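Local coordinates for protein putative Type I topoisomerase (Deinococcus radiodurans, PDB 3M4A) that probably relaxes supercoiled DNA as a type IB topoisomerase, breaking and rejoining one strand without ATP, and binds DNA, at residues S57-R69 with R74-V84. Numbering follows the deposited sequence.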
loop_
_atom_site.group_PDB
_atom_site.type_symbol
_atom_site.label_atom_id
_atom_site.label_comp_id
_atom_site.label_asym_id
_atom_site.label_seq_id
_atom_site.Cartn_x
_atom_site.Cartn_y
_atom_site.Cartn_z
ATOM N N SER A 57 -1.008 17.522 15.912
ATOM C CA SER A 57 -2.274 16.826 16.096
ATOM C C SER A 57 -2.962 17.352 17.351
ATOM O O SER A 57 -2.338 17.409 18.413
ATOM C CB SER A 57 -2.051 15.319 16.237
ATOM O OG SER A 57 -3.249 14.669 16.635
ATOM N N PRO A 58 -4.252 17.722 17.243
ATOM C CA PRO A 58 -5.022 18.123 18.421
ATOM C C PRO A 58 -5.577 16.916 19.189
ATOM O O PRO A 58 -6.621 17.020 19.832
ATOM C CB PRO A 58 -6.156 18.960 17.817
ATOM C CG PRO A 58 -6.376 18.368 16.467
ATOM C CD PRO A 58 -5.057 17.796 16.009
ATOM N N ASP A 59 -4.856 15.798 19.148
ATOM C CA ASP A 59 -5.380 14.510 19.583
ATOM C C ASP A 59 -4.219 13.567 19.916
ATOM O O ASP A 59 -3.215 13.532 19.196
ATOM C CB ASP A 59 -6.241 13.932 18.459
ATOM C CG ASP A 59 -6.962 12.665 18.854
ATOM O OD1 ASP A 59 -7.118 12.409 20.066
ATOM O OD2 ASP A 59 -7.385 11.931 17.936
ATOM N N ALA A 60 -4.355 12.810 21.002
ATOM C CA ALA A 60 -3.276 11.930 21.461
ATOM C C ALA A 60 -3.142 10.648 20.634
ATOM O O ALA A 60 -2.118 9.968 20.722
ATOM C CB ALA A 60 -3.463 11.580 22.937
ATOM N N GLU A 61 -4.162 10.326 19.837
ATOM C CA GLU A 61 -4.221 9.040 19.131
ATOM C C GLU A 61 -3.611 9.055 17.723
ATOM O O GLU A 61 -3.032 8.054 17.302
ATOM C CB GLU A 61 -5.667 8.527 19.063
ATOM C CG GLU A 61 -6.150 7.853 20.350
ATOM C CD GLU A 61 -6.215 8.806 21.538
ATOM O OE1 GLU A 61 -6.414 10.020 21.321
ATOM O OE2 GLU A 61 -6.069 8.340 22.691
ATOM N N ASN A 62 -3.744 10.172 17.005
ATOM C CA ASN A 62 -3.243 10.289 15.624
ATOM C C ASN A 62 -1.828 9.748 15.410
ATOM O O ASN A 62 -0.903 10.123 16.130
ATOM C CB ASN A 62 -3.271 11.751 15.168
ATOM C CG ASN A 62 -4.643 12.196 14.704
ATOM O OD1 ASN A 62 -5.284 11.526 13.894
ATOM N ND2 ASN A 62 -5.097 13.345 15.202
ATOM N N GLU A 63 -1.670 8.881 14.407
ATOM C CA GLU A 63 -0.370 8.290 14.077
ATOM C C GLU A 63 0.668 9.326 13.628
ATOM O O GLU A 63 1.868 9.117 13.814
ATOM C CB GLU A 63 -0.511 7.182 13.015
ATOM C CG GLU A 63 -1.042 7.634 11.637
ATOM C CD GLU A 63 -2.558 7.557 11.508
ATOM O OE1 GLU A 63 -3.249 7.481 12.541
ATOM O OE2 GLU A 63 -3.065 7.587 10.365
ATOM N N LEU A 64 0.206 10.417 13.018
ATOM C CA LEU A 64 1.071 11.556 12.698
ATOM C C LEU A 64 0.836 12.672 13.719
ATOM O O LEU A 64 -0.191 13.348 13.684
ATOM C CB LEU A 64 0.812 12.073 11.277
ATOM C CG LEU A 64 1.684 13.258 10.832
ATOM C CD1 LEU A 64 3.163 12.994 11.096
ATOM C CD2 LEU A 64 1.440 13.583 9.365
ATOM N N GLN A 65 1.800 12.850 14.616
ATOM C CA GLN A 65 1.658 13.763 15.756
ATOM C C GLN A 65 2.067 15.203 15.440
ATOM O O GLN A 65 1.490 16.137 15.995
ATOM C CB GLN A 65 2.435 13.225 16.960
ATOM C CG GLN A 65 1.704 12.094 17.674
ATOM C CD GLN A 65 0.560 12.607 18.526
ATOM O OE1 GLN A 65 0.779 13.381 19.455
ATOM N NE2 GLN A 65 -0.662 12.186 18.215
ATOM N N ALA A 66 3.052 15.383 14.559
ATOM C CA ALA A 66 3.428 16.726 14.098
ATOM C C ALA A 66 4.193 16.715 12.772
ATOM O O ALA A 66 4.888 15.743 12.458
ATOM C CB ALA A 66 4.248 17.441 15.167
ATOM N N PHE A 67 4.062 17.810 12.016
ATOM C CA PHE A 67 4.822 18.007 10.776
ATOM C C PHE A 67 5.143 19.489 10.494
ATOM O O PHE A 67 4.341 20.378 10.781
ATOM C CB PHE A 67 4.102 17.363 9.577
ATOM C CG PHE A 67 2.812 18.043 9.178
ATOM C CD1 PHE A 67 2.817 19.124 8.301
ATOM C CD2 PHE A 67 1.595 17.584 9.654
ATOM C CE1 PHE A 67 1.631 19.747 7.928
ATOM C CE2 PHE A 67 0.407 18.197 9.278
ATOM C CZ PHE A 67 0.426 19.278 8.414
ATOM N N GLY A 68 6.320 19.731 9.918
ATOM C CA GLY A 68 6.749 21.079 9.541
ATOM C C GLY A 68 7.848 21.043 8.489
ATOM O O GLY A 68 8.061 20.013 7.847
ATOM N N ARG A 69 8.549 22.168 8.325
ATOM C CA ARG A 69 9.593 22.291 7.303
ATOM C C ARG A 69 10.897 22.856 7.864
ATOM O O ARG A 69 10.889 23.821 8.631
ATOM C CB ARG A 69 9.106 23.172 6.149
ATOM C CG ARG A 69 8.073 22.500 5.266
ATOM C CD ARG A 69 7.435 23.484 4.300
ATOM N NE ARG A 69 6.210 22.948 3.704
ATOM C CZ ARG A 69 6.163 22.059 2.711
ATOM N NH1 ARG A 69 7.278 21.571 2.168
ATOM N NH2 ARG A 69 4.985 21.648 2.255
ATOM N N ARG A 74 12.288 21.072 3.232
ATOM C CA ARG A 74 11.859 19.675 3.238
ATOM C C ARG A 74 10.980 19.379 4.457
ATOM O O ARG A 74 11.203 19.933 5.536
ATOM C CB ARG A 74 13.077 18.746 3.234
ATOM C CG ARG A 74 14.010 18.921 2.031
ATOM C CD ARG A 74 13.419 18.337 0.743
ATOM N NE ARG A 74 14.077 18.871 -0.456
ATOM C CZ ARG A 74 13.854 20.081 -0.979
ATOM N NH1 ARG A 74 12.984 20.921 -0.420
ATOM N NH2 ARG A 74 14.515 20.461 -2.070
ATOM N N LEU A 75 9.989 18.502 4.280
ATOM C CA LEU A 75 9.062 18.144 5.365
ATOM C C LEU A 75 9.700 17.208 6.396
ATOM O O LEU A 75 10.401 16.256 6.046
ATOM C CB LEU A 75 7.778 17.503 4.812
ATOM C CG LEU A 75 6.714 18.463 4.267
ATOM C CD1 LEU A 75 5.718 17.719 3.384
ATOM C CD2 LEU A 75 5.997 19.183 5.400
ATOM N N GLN A 76 9.439 17.492 7.670
ATOM C CA GLN A 76 9.927 16.687 8.786
ATOM C C GLN A 76 8.720 16.283 9.626
ATOM O O GLN A 76 7.753 17.039 9.720
ATOM C CB GLN A 76 10.920 17.492 9.634
ATOM C CG GLN A 76 12.137 18.009 8.861
ATOM C CD GLN A 76 13.026 16.897 8.320
ATOM O OE1 GLN A 76 13.074 15.790 8.866
ATOM N NE2 GLN A 76 13.741 17.191 7.237
ATOM N N TYR A 77 8.775 15.098 10.228
ATOM C CA TYR A 77 7.617 14.547 10.936
ATOM C C TYR A 77 7.968 13.974 12.305
ATOM O O TYR A 77 9.077 13.480 12.522
ATOM C CB TYR A 77 6.969 13.431 10.105
ATOM C CG TYR A 77 6.664 13.820 8.679
ATOM C CD1 TYR A 77 5.476 14.465 8.355
ATOM C CD2 TYR A 77 7.572 13.550 7.653
ATOM C CE1 TYR A 77 5.190 14.833 7.042
ATOM C CE2 TYR A 77 7.297 13.908 6.336
ATOM C CZ TYR A 77 6.105 14.550 6.038
ATOM O OH TYR A 77 5.828 14.913 4.738
ATOM N N ARG A 78 6.996 14.021 13.213
ATOM C CA ARG A 78 7.058 13.266 14.464
ATOM C C ARG A 78 5.811 12.394 14.601
ATOM O O ARG A 78 4.696 12.843 14.361
ATOM C CB ARG A 78 7.207 14.206 15.667
ATOM C CG ARG A 78 8.547 14.948 15.723
ATOM C CD ARG A 78 9.723 13.974 15.814
ATOM N NE ARG A 78 11.008 14.635 16.048
ATOM C CZ ARG A 78 11.726 15.276 15.124
ATOM N NH1 ARG A 78 11.303 15.383 13.865
ATOM N NH2 ARG A 78 12.884 15.827 15.465
ATOM N N TYR A 79 6.019 11.148 15.006
ATOM C CA TYR A 79 4.975 10.131 14.954
ATOM C C TYR A 79 4.545 9.643 16.337
ATOM O O TYR A 79 5.242 9.840 17.330
ATOM C CB TYR A 79 5.483 8.933 14.158
ATOM C CG TYR A 79 5.861 9.231 12.723
ATOM C CD1 TYR A 79 4.958 9.834 11.852
ATOM C CD2 TYR A 79 7.108 8.863 12.226
ATOM C CE1 TYR A 79 5.297 10.087 10.527
ATOM C CE2 TYR A 79 7.458 9.109 10.906
ATOM C CZ TYR A 79 6.546 9.721 10.062
ATOM O OH TYR A 79 6.903 9.959 8.753
ATOM N N HIS A 80 3.387 8.993 16.377
ATOM C CA HIS A 80 2.918 8.301 17.569
ATOM C C HIS A 80 3.798 7.062 17.757
ATOM O O HIS A 80 4.023 6.325 16.796
ATOM C CB HIS A 80 1.458 7.892 17.373
ATOM C CG HIS A 80 0.775 7.436 18.623
ATOM N ND1 HIS A 80 1.179 6.328 19.335
ATOM C CD2 HIS A 80 -0.305 7.927 19.272
ATOM C CE1 HIS A 80 0.384 6.164 20.378
ATOM N NE2 HIS A 80 -0.527 7.120 20.360
ATOM N N PRO A 81 4.301 6.826 18.989
ATOM C CA PRO A 81 5.254 5.726 19.211
ATOM C C PRO A 81 4.708 4.315 18.943
ATOM O O PRO A 81 5.479 3.417 18.591
ATOM C CB PRO A 81 5.641 5.886 20.689
ATOM C CG PRO A 81 4.519 6.658 21.300
ATOM C CD PRO A 81 4.027 7.572 20.232
ATOM N N ASP A 82 3.403 4.125 19.103
ATOM C CA ASP A 82 2.768 2.830 18.827
ATOM C C ASP A 82 2.854 2.417 17.352
ATOM O O ASP A 82 2.664 1.241 17.027
ATOM C CB ASP A 82 1.301 2.838 19.278
ATOM C CG ASP A 82 1.146 2.695 20.786
ATOM O OD1 ASP A 82 2.154 2.413 21.473
ATOM O OD2 ASP A 82 0.005 2.858 21.281
ATOM N N PHE A 83 3.137 3.378 16.473
ATOM C CA PHE A 83 3.242 3.110 15.038
ATOM C C PHE A 83 4.689 3.048 14.533
ATOM O O PHE A 83 4.923 2.754 13.357
ATOM C CB PHE A 83 2.419 4.144 14.262
ATOM C CG PHE A 83 0.944 3.990 14.464
ATOM C CD1 PHE A 83 0.318 4.558 15.565
ATOM C CD2 PHE A 83 0.185 3.233 13.579
ATOM C CE1 PHE A 83 -1.043 4.395 15.774
ATOM C CE2 PHE A 83 -1.173 3.065 13.777
ATOM C CZ PHE A 83 -1.791 3.643 14.875
ATOM N N VAL A 84 5.653 3.291 15.423
ATOM C CA VAL A 84 7.068 3.265 15.054
ATOM C C VAL A 84 7.775 2.018 15.593
ATOM O O VAL A 84 7.378 1.455 16.619
ATOM C CB VAL A 84 7.801 4.538 15.543
ATOM C CG1 VAL A 84 7.105 5.780 15.012
ATOM C CG2 VAL A 84 7.881 4.582 17.062
#
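Strands 64-69 and 75-79 run antiparallel as a beta hairpin, their axes 4.6 Å apart at 160°, and A66-R78 and G68-Q76 are its hydrogen-bonded pairs. They are the second and third strands of a three-stranded antiparallel sheet in the N-terminal part of this type IB topoisomerase, with 54-56 on the other side of 64-69. A classic beta bulge interrupts the register near the open end: Q65 N and A66 N both donate to R78 O, at 2.9 and 3.0 Å, so one carbonyl serves two amides. Beyond the bulge, H80 N closes the pairing on E63 O with a nearly straight bond (172°).

Residues L64, F67, R69, L75, Y77 and Y79 share one face of the hairpin. Branched and apolar, L64 suits this buried place and sends CD1 to both tyrosines, 3.7 Å from Y79 CE1 and slightly farther from Y77 CD1. F67 has CG between its backbone N and carbonyl carbon (chi1 69°), which leaves CB against Y77 CD1 at 3.4 Å and carries the ring outward to meet that of Y55 in strand 54-56, the two planes nearly parallel; helix 4-8 also packs on L64, F67 and L75. Near the turn, R69 suits an exposed place: its long chain lays the guanidinium with one face over L75 CD2.

At the other end, the H80 ring has A60 O and N62 O at its edge, with CD2 3.1 Å from A60 O, while its ND1 accepts from D82 N in the ring plane. Replacing H80 by alanine would probably leave D82 N without this acceptor and open a gap beside A60-N62. The amide of Q65 bridges the 59-62 turn, NE2 donating to D59 O and N62 O. E63 combines two roles: its carboxylate forms a salt bridge with R97 of helix 91-113, and its CB sits over the face of the F83 ring, 3.8 Å from the F83 centroid in a CH-pi contact.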